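Local coordinates for tailspike protein (Acinetobacter phage vB_ApiP_P1, PDB 6E1R), which probably binds and degrades the capsular polysaccharide of its Acinetobacter host, acting as a trimeric tailspike hydrolase during phage adsorption, at the interface of chains A and B. Coordinates in Å, arbitrary orientation; residue numbers count along the deposited sequence, not the author numbering. Chains: chain A/B, Tailspike protein.

The interface of chains A and B. Residues chain A 420-423, 425; chain B 425-429.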
ATOM      1  N   PHE A 420      20.669   2.820 -14.995  1.00 39.27           N
ATOM      2  CA  PHE A 420      19.692   2.874 -16.069  1.00 39.92           C
ATOM      3  C   PHE A 420      20.373   2.564 -17.394  1.00 41.04           C
ATOM      4  O   PHE A 420      21.556   2.857 -17.586  1.00 46.73           O
ATOM      5  CB  PHE A 420      19.020   4.252 -16.147  1.00 35.74           C
ATOM      6  CG  PHE A 420      18.516   4.757 -14.824  1.00 35.20           C
ATOM      7  CD1 PHE A 420      17.552   4.056 -14.118  1.00 33.16           C
ATOM      8  CD2 PHE A 420      19.003   5.941 -14.291  1.00 32.25           C
ATOM      9  CE1 PHE A 420      17.089   4.519 -12.900  1.00 29.01           C
ATOM     10  CE2 PHE A 420      18.540   6.412 -13.074  1.00 32.72           C
ATOM     11  CZ  PHE A 420      17.581   5.700 -12.380  1.00 28.76           C
ATOM     12  N   GLN A 421      19.615   1.965 -18.313  1.00 40.34           N
ATOM     13  CA  GLN A 421      20.127   1.739 -19.657  1.00 38.41           C
ATOM     14  C   GLN A 421      20.137   3.010 -20.493  1.00 36.70           C
ATOM     15  O   GLN A 421      20.875   3.081 -21.482  1.00 38.76           O
ATOM     16  CB  GLN A 421      19.308   0.658 -20.365  1.00 36.37           C
ATOM     17  CG  GLN A 421      19.604  -0.752 -19.882  1.00 38.74           C
ATOM     18  CD  GLN A 421      19.029  -1.814 -20.799  1.00 45.05           C
ATOM     19  OE1 GLN A 421      18.032  -1.584 -21.484  1.00 49.47           O
ATOM     20  NE2 GLN A 421      19.660  -2.983 -20.820  1.00 44.51           N
ATOM     21  N   ALA A 422      19.339   4.006 -20.120  1.00 36.16           N
ATOM     22  CA  ALA A 422      19.294   5.276 -20.829  1.00 41.61           C
ATOM     23  C   ALA A 422      18.814   6.345 -19.862  1.00 43.35           C
ATOM     24  O   ALA A 422      18.134   6.053 -18.876  1.00 43.20           O
ATOM     25  CB  ALA A 422      18.385   5.205 -22.060  1.00 31.83           C
ATOM     26  N   ALA A 423      19.183   7.592 -20.153  1.00 40.07           N
ATOM     27  CA  ALA A 423      18.773   8.705 -19.311  1.00 30.62           C
ATOM     28  C   ALA A 423      18.995  10.013 -20.053  1.00 36.07           C
ATOM     29  O   ALA A 423      20.001  10.178 -20.746  1.00 37.74           O
ATOM     30  CB  ALA A 423      19.540   8.722 -17.983  1.00 29.95           C
ATOM     31  N   ILE A 425      19.187  13.865 -18.857  1.00 37.78           N
ATOM     32  CA  ILE A 425      19.261  14.780 -17.726  1.00 38.37           C
ATOM     33  C   ILE A 425      19.607  16.155 -18.274  1.00 40.20           C
ATOM     34  O   ILE A 425      20.656  16.329 -18.905  1.00 45.85           O
ATOM     35  CB  ILE A 425      20.297  14.322 -16.687  1.00 37.32           C
ATOM     36  CG1 ILE A 425      19.981  12.904 -16.209  1.00 29.87           C
ATOM     37  CG2 ILE A 425      20.329  15.285 -15.511  1.00 30.18           C
ATOM     38  CD1 ILE A 425      21.040  12.317 -15.307  1.00 29.28           C
TER
ATOM     39  N   ILE B 425      24.969   4.702 -16.226  1.00 36.27           N
ATOM     40  CA  ILE B 425      23.983   4.959 -17.268  1.00 35.52           C
ATOM     41  C   ILE B 425      24.621   4.609 -18.604  1.00 35.26           C
ATOM     42  O   ILE B 425      25.642   5.194 -18.981  1.00 40.27           O
ATOM     43  CB  ILE B 425      23.499   6.416 -17.249  1.00 32.68           C
ATOM     44  CG1 ILE B 425      22.919   6.762 -15.875  1.00 28.57           C
ATOM     45  CG2 ILE B 425      22.471   6.646 -18.345  1.00 33.16           C
ATOM     46  CD1 ILE B 425      22.561   8.221 -15.713  1.00 29.12           C
ATOM     47  N   THR B 426      24.022   3.652 -19.316  1.00 34.59           N
ATOM     48  CA  THR B 426      24.610   3.191 -20.571  1.00 41.95           C
ATOM     49  C   THR B 426      24.588   4.291 -21.626  1.00 41.00           C
ATOM     50  O   THR B 426      25.620   4.606 -22.228  1.00 40.77           O
ATOM     51  CB  THR B 426      23.873   1.949 -21.073  1.00 47.36           C
ATOM     52  OG1 THR B 426      23.814   0.971 -20.027  1.00 52.63           O
ATOM     53  CG2 THR B 426      24.599   1.355 -22.272  1.00 41.98           C
ATOM     54  N   ASN B 427      23.421   4.888 -21.862  1.00 47.53           N
ATOM     55  CA  ASN B 427      23.253   5.940 -22.864  1.00 50.94           C
ATOM     56  C   ASN B 427      22.722   7.186 -22.162  1.00 49.55           C
ATOM     57  O   ASN B 427      21.531   7.271 -21.849  1.00 52.84           O
ATOM     58  CB  ASN B 427      22.318   5.486 -23.981  1.00 53.91           C
ATOM     59  CG  ASN B 427      22.869   4.305 -24.756  1.00 55.91           C
ATOM     60  OD1 ASN B 427      23.567   4.473 -25.756  1.00 55.03           O
ATOM     61  ND2 ASN B 427      22.556   3.100 -24.296  1.00 56.33           N
ATOM     62  N   LEU B 428      23.601   8.153 -21.924  1.00 43.31           N
ATOM     63  CA  LEU B 428      23.255   9.379 -21.217  1.00 41.23           C
ATOM     64  C   LEU B 428      23.192  10.539 -22.199  1.00 43.70           C
ATOM     65  O   LEU B 428      24.088  10.700 -23.034  1.00 49.49           O
ATOM     66  CB  LEU B 428      24.270   9.676 -20.111  1.00 39.19           C
ATOM     67  CG  LEU B 428      24.121  11.013 -19.388  1.00 39.08           C
ATOM     68  CD1 LEU B 428      22.817  11.066 -18.607  1.00 38.50           C
ATOM     69  CD2 LEU B 428      25.309  11.244 -18.474  1.00 40.22           C
ATOM     70  N   THR B 429      22.138  11.344 -22.092  1.00 40.26           N
ATOM     71  CA  THR B 429      21.958  12.544 -22.907  1.00 40.10           C
ATOM     72  C   THR B 429      21.910  13.743 -21.965  1.00 41.60           C
ATOM     73  O   THR B 429      20.892  13.987 -21.311  1.00 48.72           O
ATOM     74  CB  THR B 429      20.691  12.454 -23.754  1.00 36.31           C
ATOM     75  OG1 THR B 429      20.778  11.321 -24.627  1.00 39.83           O
ATOM     76  CG2 THR B 429      20.515  13.714 -24.586  1.00 28.33           C
TER
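Strands 417-420 and 422-425 of chain A, with the short break at A:Gln421 between them, run parallel to the end of strand 422-425, the loop residues B:Thr426 and B:Asn427, and strand 428-429 of chain B. The same stretch of the protein thus pairs with its copy five residues out of register, A:Phe420 bridging to B:Ile425 and A:Ala423 to B:Leu428. Backbone hydrogen bonds pass in both directions: B:Thr426 N gives to A:Phe420 O, A:Ala423 N to B:Asn427 O, B:Thr429 N to A:Ala423 O at 2.8 Å and A:Ile425 N to B:Thr429 O.

At the break in the chain A strand, A:Gln421 O is gripped twice by B:Asn427. The backbone N, 3.1 Å from this oxygen, comes from above the carbonyl plane, whereas the side-chain amide ND2, at 3.3 Å, points almost straight down the C=O bond with the acceptor lying in the amide plane. CG of B:Asn427 stands beside its own backbone N (chi1 -63°), which brings both donors of the residue to one acceptor and should steady the carboxamide.

A small apolar cluster lies along the paired strands. The CB methyl of A:Ala423 meets the B:Ile425 side chain on two branches, with CG2 at 3.6 Å and CD1 slightly farther away. On B:Leu428, CG is anti to the backbone N (chi1 173°), and its CD1 methyl lies 4.0 Å from CD1 of A:Ile425; the two side chains cross obliquely.

This parallel pairing of the same stretch from two copies would help hold the subunits together in the deposited trimer. The chain is the C-terminal part of a longer tailspike, without its N-terminal portion, and the patch lies in the narrow connector between the elongated, strand-rich central body, probably a beta-helix, and the C-terminal beta domain.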